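Endoglucanase (Thermotoga maritima, PDB 2FVG) probably acts as a metal-dependent aminopeptidase of the peptidase M42 family, binding two divalent metal cations per subunit, despite its endoglucanase name. Local coordinates at residues 261-264 and 265-269; 325-328 and 329-333. All coordinates share one frame; numbering follows the deposited sequence.

Overall arrangement
Along the chain from the N terminus, interaction 1 comes first, on the last turns of helix 256-268, and interaction 2 follows, near the end of helix 316-332. Each is a local contact within one continuous run, so neither closes a long loop, and the two stand in series without nesting or crossing. Their centres nevertheless lie about 10 Å apart, because the two helices pack together: Thr265 OG1 sits 3.5 Å from Leu329 CD2, and Thr265 CG2 lies 3.7 Å from Val328 CG1. Helix 316-332 also packs on strands 215-224 and 297-306 of the mixed sheet, Leu325 and Leu329 touching both the sheet and helix 256-268, while the latter helix bridges strands 244-245 and 274-275.

Interaction 1: residues 261-264 and 265-269; sequences TIVD and TAKNN
Thr265 turns its hydroxyl back onto the preceding helical turn, where OG1 donates to Thr261 O at 2.6 Å. The same carbonyl oxygen accepts Thr265 N at 2.9 Å, and the two donors reach it from opposite faces of its plane, OG1 standing 35° out of it. A chi1 of -62° makes this possible by keeping OG1 beside the backbone N; it also leaves CG2 to pack on Leu325 of helix 316-332. A valine here would probably leave Thr261 O without its hydroxyl donor and press a methyl against that oxygen unless the side chain turned, which would disturb the CG2 contact. The helix, 256-268, is the crossover of a beta-alpha-beta unit between strands 244-245 and 274-275; Val263 packs on Ile245 and Phe273, and Ala266 on Phe273. Lys267 runs alongside Val263, CD to CG1 at 3.6 Å, then bends at chi3. The solvent side, with exposed Lys267 and Asn268, is looser: Lys267 NZ remains 4.4 Å from Asp264 OD1, beyond a salt bridge, and that carboxylate oxygen bonds Gln260 instead. One turn on from Thr265, Asn269 ND2 donates to Thr265 O at 2.6 Å, in the carbonyl plane and on a lone pair.

Interaction 2: residues 325-328 and 329-333; sequences LIKV and LVEEG
Leu325 and Leu329, one helical turn apart, meet at a slant, CG of the first lying 4.1 Å from CD1 of the second. Their first torsions differ: Leu325 has CG opposite its backbone N (chi1 -173°), whereas Leu329 swings CG beside the N (chi1 -69°), which lays that carbon 3.3 Å from Leu325 O. Beside them, Ile326 and Val330 make a wider apolar contact between their CG2 atoms, and Val330 CG2 also comes within 3.2 Å of Ile326 O. Four successive backbone bonds, such as Glu331 N to Lys327 O, show alpha-helical i to i+4 bonding from Leu325 to Glu332. In the fold, this is the end of helix 316-332, laid against the mixed sheet: Ile326 and Leu329 touch Ile217 of strand 215-224 and Ile300 of strand 297-306, and Leu325 and Leu329 also meet helix 256-268. Away from these apolar residues, Lys327 is extended throughout, with CG opposite its backbone N, while Glu331 holds CG beside its own; the two chains cross, and Lys327 CE passes 3.8 Å from Glu331 OE2. The charged ends do not pair, since Lys327 NZ and Glu331 OE2 stay 4.7 Å apart; NZ bonds Ser181 OG and Gly182 O, while OE2 accepts from Ser184 N. Both side chains thus reach the 181-184 segment, though their opposite charges would probably still favour each other. Val328 places CG1 opposite its N (chi1 -172°) and Glu332 keeps CG beside its own, which brings the two alongside, pointing the same way. Glu332, extended beyond CG, carries OE2 to 3.2 Å from Val328 CG1, a carboxylate oxygen against a methyl. Gly333 then leaves the helix with a positive phi, a backbone conformation that favours glycine, and its N donates to Leu329 O at 3.2 Å.

Interaction 1: residues 261-264 and 265-269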
loop_
_atom_site.group_PDB
_atom_site.type_symbol
_atom_site.label_atom_id
_atom_site.label_comp_id
_atom_site.label_asym_id
_atom_site.label_seq_id
_atom_site.Cartn_x
_atom_site.Cartn_y
_atom_site.Cartn_z
ATOM N N THR A 261 10.513 21.745 -0.246
ATOM C CA THR A 261 11.411 21.132 0.735
ATOM C C THR A 261 11.773 19.724 0.302
ATOM O O THR A 261 12.935 19.313 0.399
ATOM C CB THR A 261 10.778 21.077 2.152
ATOM O OG1 THR A 261 10.560 22.407 2.617
ATOM C CG2 THR A 261 11.681 20.350 3.146
ATOM N N ILE A 262 10.775 18.981 -0.165
ATOM C CA ILE A 262 10.996 17.620 -0.614
ATOM C C ILE A 262 11.932 17.594 -1.831
ATOM O O ILE A 262 12.897 16.832 -1.880
ATOM C CB ILE A 262 9.671 16.914 -0.923
ATOM C CG1 ILE A 262 8.823 16.826 0.347
ATOM C CG2 ILE A 262 9.938 15.515 -1.428
ATOM C CD1 ILE A 262 7.399 16.256 0.123
ATOM N N VAL A 263 11.659 18.456 -2.794
ATOM C CA VAL A 263 12.481 18.554 -3.996
ATOM C C VAL A 263 13.912 18.962 -3.662
ATOM O O VAL A 263 14.865 18.363 -4.160
ATOM C CB VAL A 263 11.887 19.573 -4.995
ATOM C CG1 VAL A 263 12.930 19.988 -6.044
ATOM C CG2 VAL A 263 10.653 19.013 -5.623
ATOM N N ASP A 264 14.063 19.980 -2.828
ATOM C CA ASP A 264 15.407 20.446 -2.464
ATOM C C ASP A 264 16.174 19.366 -1.690
ATOM O O ASP A 264 17.348 19.142 -1.943
ATOM C CB ASP A 264 15.317 21.760 -1.711
ATOM C CG ASP A 264 14.848 22.908 -2.605
ATOM O OD1 ASP A 264 14.560 22.659 -3.797
ATOM O OD2 ASP A 264 14.776 24.061 -2.125
ATOM N N THR A 265 15.482 18.658 -0.797
ATOM C CA THR A 265 16.071 17.563 -0.015
ATOM C C THR A 265 16.610 16.492 -0.953
ATOM O O THR A 265 17.704 15.960 -0.752
ATOM C CB THR A 265 15.019 16.930 0.924
ATOM O OG1 THR A 265 14.563 17.912 1.861
ATOM C CG2 THR A 265 15.595 15.749 1.687
ATOM N N ALA A 266 15.828 16.171 -1.973
ATOM C CA ALA A 266 16.229 15.212 -2.992
ATOM C C ALA A 266 17.478 15.688 -3.734
ATOM O O ALA A 266 18.474 14.958 -3.806
ATOM C CB ALA A 266 15.105 14.998 -3.960
ATOM N N LYS A 267 17.424 16.915 -4.267
ATOM C CA LYS A 267 18.528 17.484 -5.035
ATOM C C LYS A 267 19.808 17.606 -4.230
ATOM O O LYS A 267 20.881 17.349 -4.750
ATOM C CB LYS A 267 18.150 18.859 -5.617
ATOM C CG LYS A 267 17.128 18.781 -6.755
ATOM C CD LYS A 267 16.400 20.101 -7.060
ATOM C CE LYS A 267 17.314 21.253 -7.445
ATOM N NZ LYS A 267 16.508 22.475 -7.747
ATOM N N ASN A 268 19.695 17.999 -2.966
ATOM C CA ASN A 268 20.873 18.192 -2.116
ATOM C C ASN A 268 21.436 16.880 -1.588
ATOM O O ASN A 268 22.557 16.847 -1.078
ATOM C CB ASN A 268 20.583 19.163 -0.966
ATOM C CG ASN A 268 20.227 20.569 -1.450
ATOM O OD1 ASN A 268 20.452 20.935 -2.610
ATOM N ND2 ASN A 268 19.689 21.373 -0.542
ATOM N N ASN A 269 20.668 15.801 -1.712
ATOM C CA ASN A 269 21.165 14.501 -1.284
ATOM C C ASN A 269 21.478 13.567 -2.447
ATOM O O ASN A 269 21.766 12.386 -2.239
ATOM C CB ASN A 269 20.229 13.834 -0.273
ATOM C CG ASN A 269 20.233 14.526 1.060
ATOM O OD1 ASN A 269 20.935 14.112 1.978
ATOM N ND2 ASN A 269 19.495 15.620 1.164
#

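Interaction 2: residues 325-328 and 329-333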
loop_
_atom_site.group_PDB
_atom_site.type_symbol
_atom_site.label_atom_id
_atom_site.label_comp_id
_atom_site.label_asym_id
_atom_site.label_seq_id
_atom_site.Cartn_x
_atom_site.Cartn_y
_atom_site.Cartn_z
ATOM N N LEU A 325 14.978 9.109 0.599
ATOM C CA LEU A 325 14.284 10.394 0.716
ATOM C C LEU A 325 13.444 10.526 1.992
ATOM O O LEU A 325 13.489 11.551 2.649
ATOM C CB LEU A 325 13.415 10.654 -0.526
ATOM C CG LEU A 325 12.735 12.014 -0.673
ATOM C CD1 LEU A 325 13.746 13.173 -0.546
ATOM C CD2 LEU A 325 11.987 12.086 -1.991
ATOM N N ILE A 326 12.675 9.501 2.328
ATOM C CA ILE A 326 11.871 9.512 3.539
ATOM C C ILE A 326 12.801 9.604 4.766
ATOM O O ILE A 326 12.529 10.350 5.697
ATOM C CB ILE A 326 11.007 8.213 3.672
ATOM C CG1 ILE A 326 9.960 8.077 2.548
ATOM C CG2 ILE A 326 10.308 8.159 5.021
ATOM C CD1 ILE A 326 9.056 9.290 2.388
ATOM N N LYS A 327 13.910 8.873 4.758
ATOM C CA LYS A 327 14.791 8.882 5.912
ATOM C C LYS A 327 15.397 10.273 6.164
ATOM O O LYS A 327 15.439 10.730 7.307
ATOM C CB LYS A 327 15.871 7.815 5.788
ATOM C CG LYS A 327 16.633 7.628 7.058
ATOM C CD LYS A 327 17.747 6.634 6.912
ATOM C CE LYS A 327 18.433 6.477 8.249
ATOM N NZ LYS A 327 19.452 5.395 8.249
ATOM N N VAL A 328 15.841 10.938 5.098
ATOM C CA VAL A 328 16.404 12.289 5.188
ATOM C C VAL A 328 15.341 13.304 5.607
ATOM O O VAL A 328 15.605 14.149 6.447
ATOM C CB VAL A 328 17.077 12.748 3.878
ATOM C CG1 VAL A 328 17.818 14.087 4.109
ATOM C CG2 VAL A 328 18.071 11.705 3.406
ATOM N N LEU A 329 14.123 13.202 5.071
ATOM C CA LEU A 329 13.054 14.124 5.485
ATOM C C LEU A 329 12.764 14.018 6.985
ATOM O O LEU A 329 12.498 15.031 7.646
ATOM C CB LEU A 329 11.786 13.919 4.670
ATOM C CG LEU A 329 11.924 14.351 3.213
ATOM C CD1 LEU A 329 10.778 13.828 2.386
ATOM C CD2 LEU A 329 12.010 15.864 3.145
ATOM N N VAL A 330 12.832 12.787 7.499
ATOM C CA VAL A 330 12.604 12.489 8.904
ATOM C C VAL A 330 13.749 12.967 9.826
ATOM O O VAL A 330 13.510 13.546 10.879
ATOM C CB VAL A 330 12.320 10.994 9.086
ATOM C CG1 VAL A 330 12.377 10.578 10.568
ATOM C CG2 VAL A 330 10.957 10.672 8.495
ATOM N N GLU A 331 14.985 12.740 9.411
ATOM C CA GLU A 331 16.117 13.101 10.224
ATOM C C GLU A 331 16.389 14.588 10.268
ATOM O O GLU A 331 16.795 15.087 11.296
ATOM C CB GLU A 331 17.360 12.298 9.827
ATOM C CG GLU A 331 17.173 10.810 10.093
ATOM C CD GLU A 331 18.468 10.048 10.089
ATOM O OE1 GLU A 331 19.324 10.369 9.240
ATOM O OE2 GLU A 331 18.632 9.126 10.923
ATOM N N GLU A 332 16.131 15.295 9.173
ATOM C CA GLU A 332 16.385 16.737 9.111
ATOM C C GLU A 332 15.276 17.578 9.733
ATOM O O GLU A 332 15.553 18.612 10.340
ATOM C CB GLU A 332 16.637 17.195 7.674
ATOM C CG GLU A 332 17.907 16.644 7.059
ATOM C CD GLU A 332 18.222 17.244 5.697
ATOM O OE1 GLU A 332 17.493 18.154 5.240
ATOM O OE2 GLU A 332 19.216 16.800 5.081
ATOM N N GLY A 333 14.024 17.164 9.555
ATOM C CA GLY A 333 12.898 17.905 10.121
ATOM C C GLY A 333 12.557 19.237 9.448
ATOM O O GLY A 333 11.680 19.955 9.903
#